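Local coordinates for phospholyase (Arthrobacter aurescens, PDB 5G4I) that catalyses a pyridoxal-phosphate-dependent phospholyase reaction, probably on phosphoethanolamine, as a homologue of class III transaminases, at the interface of chains A and B. Residues are numbered along the deposited sequence; one frame, centred on the assembly and turned at random. Chains: chain A/B, Phospholyase.

Contact 1: the interface of chains A and B. Residues chain A 151-153, 165; chain B 125, 129, 132-133.
A:Glu165 meets B:Arg129 and B:Gln133, and A:Thr152 meets B:Glu125 and B:Arg132, in this dimer contact of a class III transaminase homologue. B:Arg129 grips the A:Glu165 carboxylate side-on in a salt bridge. Its NE gives a nearly straight bond (169° at H) to A:Glu165 OE2 at 2.9 Å, and its NH2 donates to OE1 at 3.0 Å. Both oxygens are met on the syn side, about 30° out of the carboxylate plane. B:Gln133 NE2 donates to A:Glu165 OE2 at 2.9 Å, from the face opposite to B:Arg129 NE and well above the carboxylate plane. Water 2 also bonds to this oxygen.

Nearby, B:Glu125 OE2 uses its anti lone pair to accept from the backbone N of A:Thr152 at 2.9 Å. That N starts the short helix 152-155, so the carboxylate may be favoured by the helix end. B:Arg132 NH1 donates to A:Thr152 OG1 at 3.0 Å, tilted from the guanidinium plane.

Two waters form the next shell, both at the edge of the B:Arg132 guanidinium. Water 1 links NH2 to A:Thr152 OG1 and B:Glu125 O. Water 2 links NH1 to A:Glu165. All four B side chains project from helix 120-135. B:Arg129 reaches out because its chain is extended from CG to NE, with CG anti to N (chi1 -175°).

Contact 2: the interface of chains A and B. Residues chain A 91-93; chain B 19, 33, 39-41.
B:Leu41 turns its CG beside its own backbone N (chi1 -62°), and A:Tyr91 does the same (chi1 -57°), which brings the leucine tip over the phenol ring. B:Leu41 CD1 lies over one face, 3.5 Å above the plane of the A:Tyr91 ring and offset toward the rim. B:Leu41 CD1 comes nearest to A:Tyr91 CD1, at 3.6 Å. This is a CH-pi contact at the side of a parallel beta bridge between A:Leu92 and B:Glu40.

The bridge is made by backbone. A:Leu92 N donates to B:Leu39 O at 2.8 Å, and B:Leu41 N donates to A:Leu92 O at 3.1 Å. A segment ahead of helix 94-104 in one subunit is thus paired with the residues that lead into strand 41-45 in the other. Class III transaminases are typically dimers, and this pairing links the two subunits here.

The A:Leu92 side chain points away from the tyrosine. Its CB packs on B:Glu40 CA, and its branch crosses B:Leu33 at about a right angle. A:Asn93 OD1 is modelled 3.0 Å from B:Leu41 O. As modelled both oxygens can only accept, so the contact is doubtful, and O and N of the amide may be exchanged. B:Leu19 rests its CD2 near the carbonyl carbon of A:Asn93, and B:Leu33 sets its CD2 4.0 Å from A:Leu92 CD2.

Contact 3: the interface of chains A and B. Residues chain A 41, 49, 62, 65, 69; chain B 85, 87-88.
The loop between helices 72-82 and 94-104 of chain B inserts B:Leu87 among A:Leu41, A:Leu49, A:Asn62 and A:His69. This is a mostly apolar socket of the dimer interface. B:Leu87 CD2 sits 3.5 Å from A:Asn62 CG, coming at about a right angle to the amide side chain. B:Leu87 CD2 also lies at the edge of the A:His69 ring, in its plane, 3.8 Å from A:His69 CE1. The other branch, B:Leu87 CD1, meets A:Leu49 tip to tip and also packs against A:Leu41 CD1, at 4.0 Å. With CG beside the backbone N (chi1 -79°), the leucine can direct its two methyls to different walls.

The A:His69 ring is sandwiched by residues of its own chain, which would restrain its turning. A:Leu49 CD2 stands over the centre of one face, 3.7 Å above the plane. A:Pro65 CB covers the opposite face nearer the rim. A:Leu49 CD2 also touches B:Val85 CG2, at 3.9 Å.

A polar bond flanks the apolar group. B:His88 NE2 donates to A:Asn62 OD1 at 2.9 Å (148° at H). The acceptor lies in the imidazole plane, and the donor is only slightly tilted from the carbonyl plane. The amide and ring planes are 39° apart. The bond and the leucine packing would help to set the rotation of the A:Asn62 amide.

The site anchors a loop of one subunit on strands 41-45 and 48-51 and on the loop residues A:Asn62 and A:His69 of the other, and so supports the dimer.

Contact 1: the interface of chains A and B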
# COMPACT_ATOMS: atom_id res chain seq x y z
N THR A 151 0.95 -0.81 -9.51
CA THR A 151 2.32 -1.36 -9.39
C THR A 151 2.91 -1.60 -10.81
O THR A 151 2.17 -1.59 -11.84
CB THR A 151 2.40 -2.64 -8.56
OG1 THR A 151 1.63 -3.61 -9.29
CG2 THR A 151 1.86 -2.42 -7.13
N THR A 152 4.20 -1.98 -10.90
CA THR A 152 4.81 -2.44 -12.18
C THR A 152 4.12 -3.70 -12.72
O THR A 152 3.70 -3.74 -13.89
CB THR A 152 6.31 -2.70 -12.00
OG1 THR A 152 6.94 -1.44 -11.68
CG2 THR A 152 6.88 -3.24 -13.30
N SER A 153 3.92 -4.71 -11.88
CA SER A 153 3.29 -5.96 -12.41
C SER A 153 1.87 -5.75 -12.89
O SER A 153 1.39 -6.41 -13.85
CB SER A 153 3.43 -7.19 -11.47
OG SER A 153 2.41 -7.22 -10.45
N GLU A 165 4.09 1.47 -19.97
CA GLU A 165 4.52 0.08 -20.23
C GLU A 165 3.74 -0.54 -21.39
O GLU A 165 2.49 -0.49 -21.37
CB GLU A 165 4.25 -0.83 -19.00
CG GLU A 165 5.15 -0.49 -17.79
CD GLU A 165 4.79 0.69 -16.88
OE1 GLU A 165 3.80 1.40 -17.15
OE2 GLU A 165 5.59 0.91 -15.90
N GLU B 125 8.31 0.64 -4.72
CA GLU B 125 7.80 0.10 -6.01
C GLU B 125 7.65 1.25 -7.04
O GLU B 125 8.08 1.11 -8.19
CB GLU B 125 6.42 -0.58 -5.76
CG GLU B 125 5.72 -1.10 -7.01
CD GLU B 125 6.30 -2.35 -7.60
OE1 GLU B 125 7.23 -2.95 -6.98
OE2 GLU B 125 5.90 -2.77 -8.74
N ARG B 129 9.76 2.23 -10.60
CA ARG B 129 8.94 2.36 -11.84
C ARG B 129 9.25 3.71 -12.59
O ARG B 129 9.49 3.72 -13.80
CB ARG B 129 7.45 2.15 -11.52
CG ARG B 129 6.54 2.13 -12.75
CD ARG B 129 5.03 1.86 -12.41
NE ARG B 129 4.20 1.98 -13.61
CZ ARG B 129 2.96 2.43 -13.66
NH1 ARG B 129 2.25 2.60 -12.54
NH2 ARG B 129 2.33 2.59 -14.81
N ARG B 132 12.86 3.32 -14.04
CA ARG B 132 12.94 2.41 -15.22
C ARG B 132 12.42 3.17 -16.46
O ARG B 132 13.02 3.14 -17.57
CB ARG B 132 12.07 1.13 -14.95
CG ARG B 132 12.38 -0.07 -15.72
CD ARG B 132 11.40 -1.19 -15.34
NE ARG B 132 11.48 -1.47 -13.90
CZ ARG B 132 10.49 -1.35 -12.99
NH1 ARG B 132 9.31 -0.84 -13.36
NH2 ARG B 132 10.74 -1.68 -11.72
N GLN B 133 11.29 3.89 -16.33
CA GLN B 133 10.72 4.61 -17.48
C GLN B 133 11.61 5.79 -17.90
O GLN B 133 11.76 6.07 -19.12
CB GLN B 133 9.29 5.16 -17.20
CG GLN B 133 8.24 4.06 -16.91
CD GLN B 133 6.82 4.59 -16.89
OE1 GLN B 133 6.55 5.77 -17.19
NE2 GLN B 133 5.84 3.71 -16.47
O HOH W 1 8.73 -1.26 -9.54
O HOH W 2 8.07 -0.41 -15.96

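Contact 2: the interface of chains A and B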
# COMPACT_ATOMS: atom_id res chain seq x y z
N TYR A 91 4.06 -8.45 17.57
CA TYR A 91 3.53 -8.70 18.91
C TYR A 91 2.06 -9.16 18.84
O TYR A 91 1.29 -8.64 17.97
CB TYR A 91 3.62 -7.38 19.72
CG TYR A 91 4.96 -6.74 19.85
CD1 TYR A 91 5.95 -7.26 20.67
CD2 TYR A 91 5.25 -5.61 19.12
CE1 TYR A 91 7.19 -6.62 20.78
CE2 TYR A 91 6.45 -4.94 19.20
CZ TYR A 91 7.45 -5.46 20.03
OH TYR A 91 8.69 -4.82 20.13
N LEU A 92 1.63 -10.10 19.69
CA LEU A 92 0.24 -10.51 19.70
C LEU A 92 -0.67 -9.37 20.13
O LEU A 92 -0.28 -8.54 21.01
CB LEU A 92 -0.02 -11.72 20.64
CG LEU A 92 0.55 -13.04 20.23
CD1 LEU A 92 0.31 -14.04 21.38
CD2 LEU A 92 -0.20 -13.58 19.00
N ASN A 93 -1.86 -9.28 19.58
CA ASN A 93 -2.88 -8.26 19.94
C ASN A 93 -4.23 -8.83 19.44
O ASN A 93 -4.32 -9.38 18.31
CB ASN A 93 -2.59 -6.87 19.41
CG ASN A 93 -3.56 -5.79 19.93
OD1 ASN A 93 -3.32 -5.13 21.05
ND2 ASN A 93 -4.64 -5.63 19.27
N LEU B 19 -5.56 -17.02 22.21
CA LEU B 19 -5.31 -16.01 21.13
C LEU B 19 -4.34 -16.54 20.05
O LEU B 19 -4.57 -16.32 18.85
CB LEU B 19 -4.84 -14.69 21.74
CG LEU B 19 -4.69 -13.56 20.77
CD1 LEU B 19 -6.04 -13.26 20.14
CD2 LEU B 19 -4.12 -12.33 21.50
N LEU B 33 6.41 -13.57 14.64
CA LEU B 33 6.25 -13.14 16.05
C LEU B 33 7.61 -13.04 16.69
O LEU B 33 8.45 -13.99 16.55
CB LEU B 33 5.37 -14.14 16.84
CG LEU B 33 3.86 -14.08 16.53
CD1 LEU B 33 3.10 -15.30 17.09
CD2 LEU B 33 3.25 -12.81 17.05
N LEU B 39 4.71 -12.34 22.81
CA LEU B 39 4.34 -11.37 23.75
C LEU B 39 3.06 -10.64 23.33
O LEU B 39 3.03 -10.14 22.16
CB LEU B 39 5.49 -10.40 23.82
CG LEU B 39 5.52 -9.39 24.92
CD1 LEU B 39 5.42 -10.08 26.29
CD2 LEU B 39 6.89 -8.64 24.79
N GLU B 40 2.04 -10.55 24.19
CA GLU B 40 0.76 -9.84 23.86
C GLU B 40 0.83 -8.45 24.50
O GLU B 40 0.71 -8.29 25.75
CB GLU B 40 -0.48 -10.60 24.41
CG GLU B 40 -1.86 -9.97 24.06
CD GLU B 40 -3.06 -10.70 24.63
OE1 GLU B 40 -2.83 -11.87 25.07
OE2 GLU B 40 -4.16 -10.14 24.56
N LEU B 41 0.91 -7.43 23.67
CA LEU B 41 0.96 -6.02 24.14
C LEU B 41 -0.38 -5.40 23.99
O LEU B 41 -0.91 -5.30 22.83
CB LEU B 41 2.12 -5.28 23.43
CG LEU B 41 3.55 -5.82 23.69
CD1 LEU B 41 4.60 -4.92 23.02
CD2 LEU B 41 3.85 -5.88 25.21

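Contact 3: the interface of chains A and B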
# COMPACT_ATOMS: atom_id res chain seq x y z
N LEU A 41 -14.42 19.99 -1.76
CA LEU A 41 -15.40 19.45 -0.82
C LEU A 41 -14.87 19.49 0.57
O LEU A 41 -13.83 18.88 0.85
CB LEU A 41 -15.82 18.02 -1.27
CG LEU A 41 -16.57 17.92 -2.59
CD1 LEU A 41 -17.00 16.48 -2.85
CD2 LEU A 41 -17.81 18.81 -2.63
N LEU A 49 -22.79 16.06 0.85
CA LEU A 49 -21.50 16.75 0.79
C LEU A 49 -21.65 18.24 0.58
O LEU A 49 -22.54 18.62 -0.14
CB LEU A 49 -20.64 16.19 -0.33
CG LEU A 49 -20.07 14.77 -0.11
CD1 LEU A 49 -19.76 14.08 -1.43
CD2 LEU A 49 -18.87 14.84 0.87
N ASN A 62 -19.54 7.91 -4.67
CA ASN A 62 -18.39 7.43 -3.86
C ASN A 62 -18.66 6.12 -3.12
O ASN A 62 -19.56 6.06 -2.28
CB ASN A 62 -17.91 8.50 -2.88
CG ASN A 62 -17.21 9.65 -3.64
OD1 ASN A 62 -16.12 9.48 -4.21
ND2 ASN A 62 -17.97 10.76 -3.84
N PRO A 65 -16.58 5.72 1.20
CA PRO A 65 -17.35 5.91 2.41
C PRO A 65 -18.59 5.01 2.42
O PRO A 65 -19.75 5.41 2.39
CB PRO A 65 -17.78 7.41 2.31
CG PRO A 65 -17.84 7.66 0.91
CD PRO A 65 -16.73 6.86 0.27
N HIS A 69 -20.39 9.33 4.85
CA HIS A 69 -19.44 10.34 5.28
C HIS A 69 -19.54 10.68 6.78
O HIS A 69 -20.66 10.82 7.33
CB HIS A 69 -19.67 11.65 4.47
CG HIS A 69 -19.49 11.46 3.01
ND1 HIS A 69 -18.26 11.29 2.42
CD2 HIS A 69 -20.40 11.39 1.98
CE1 HIS A 69 -18.42 11.13 1.11
NE2 HIS A 69 -19.72 11.19 0.83
N VAL B 85 -14.66 15.05 6.71
CA VAL B 85 -14.76 14.37 5.41
C VAL B 85 -13.47 13.64 5.10
O VAL B 85 -12.40 13.96 5.63
CB VAL B 85 -15.05 15.40 4.28
CG1 VAL B 85 -13.86 16.31 3.96
CG2 VAL B 85 -15.60 14.73 2.99
N LEU B 87 -12.36 12.01 1.60
CA LEU B 87 -12.38 11.53 0.19
C LEU B 87 -11.04 11.62 -0.53
O LEU B 87 -10.13 12.40 -0.20
CB LEU B 87 -13.39 12.41 -0.54
CG LEU B 87 -14.87 12.06 -0.32
CD1 LEU B 87 -15.79 13.13 -0.94
CD2 LEU B 87 -15.22 10.67 -0.91
N HIS B 88 -10.97 10.87 -1.61
CA HIS B 88 -9.81 10.80 -2.51
C HIS B 88 -9.53 12.20 -3.17
O HIS B 88 -10.38 13.14 -3.15
CB HIS B 88 -10.05 9.73 -3.58
CG HIS B 88 -11.32 9.99 -4.34
ND1 HIS B 88 -11.45 10.94 -5.35
CD2 HIS B 88 -12.59 9.55 -4.10
CE1 HIS B 88 -12.71 11.07 -5.69
NE2 HIS B 88 -13.42 10.18 -4.98

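The C-alpha centres of contact 1 lie about 36 Å from contact 2 and 30 Å from contact 3, while contacts 2 and 3 are about 35 Å apart. The interface is two-fold symmetric, so each contact has a twin. Contacts 2 and 3 use the same stretch before helix 94-104 and share Leu41. With the chains exchanged, one Leu41 meets both Tyr91 and Leu87 of its partner. Contact 1 instead uses helix 120-135, whose first residues, Gly120 and Ser121, bind pyridoxal phosphate. It may therefore couple dimer assembly to the cofactor site, while the other two pair loops with strands.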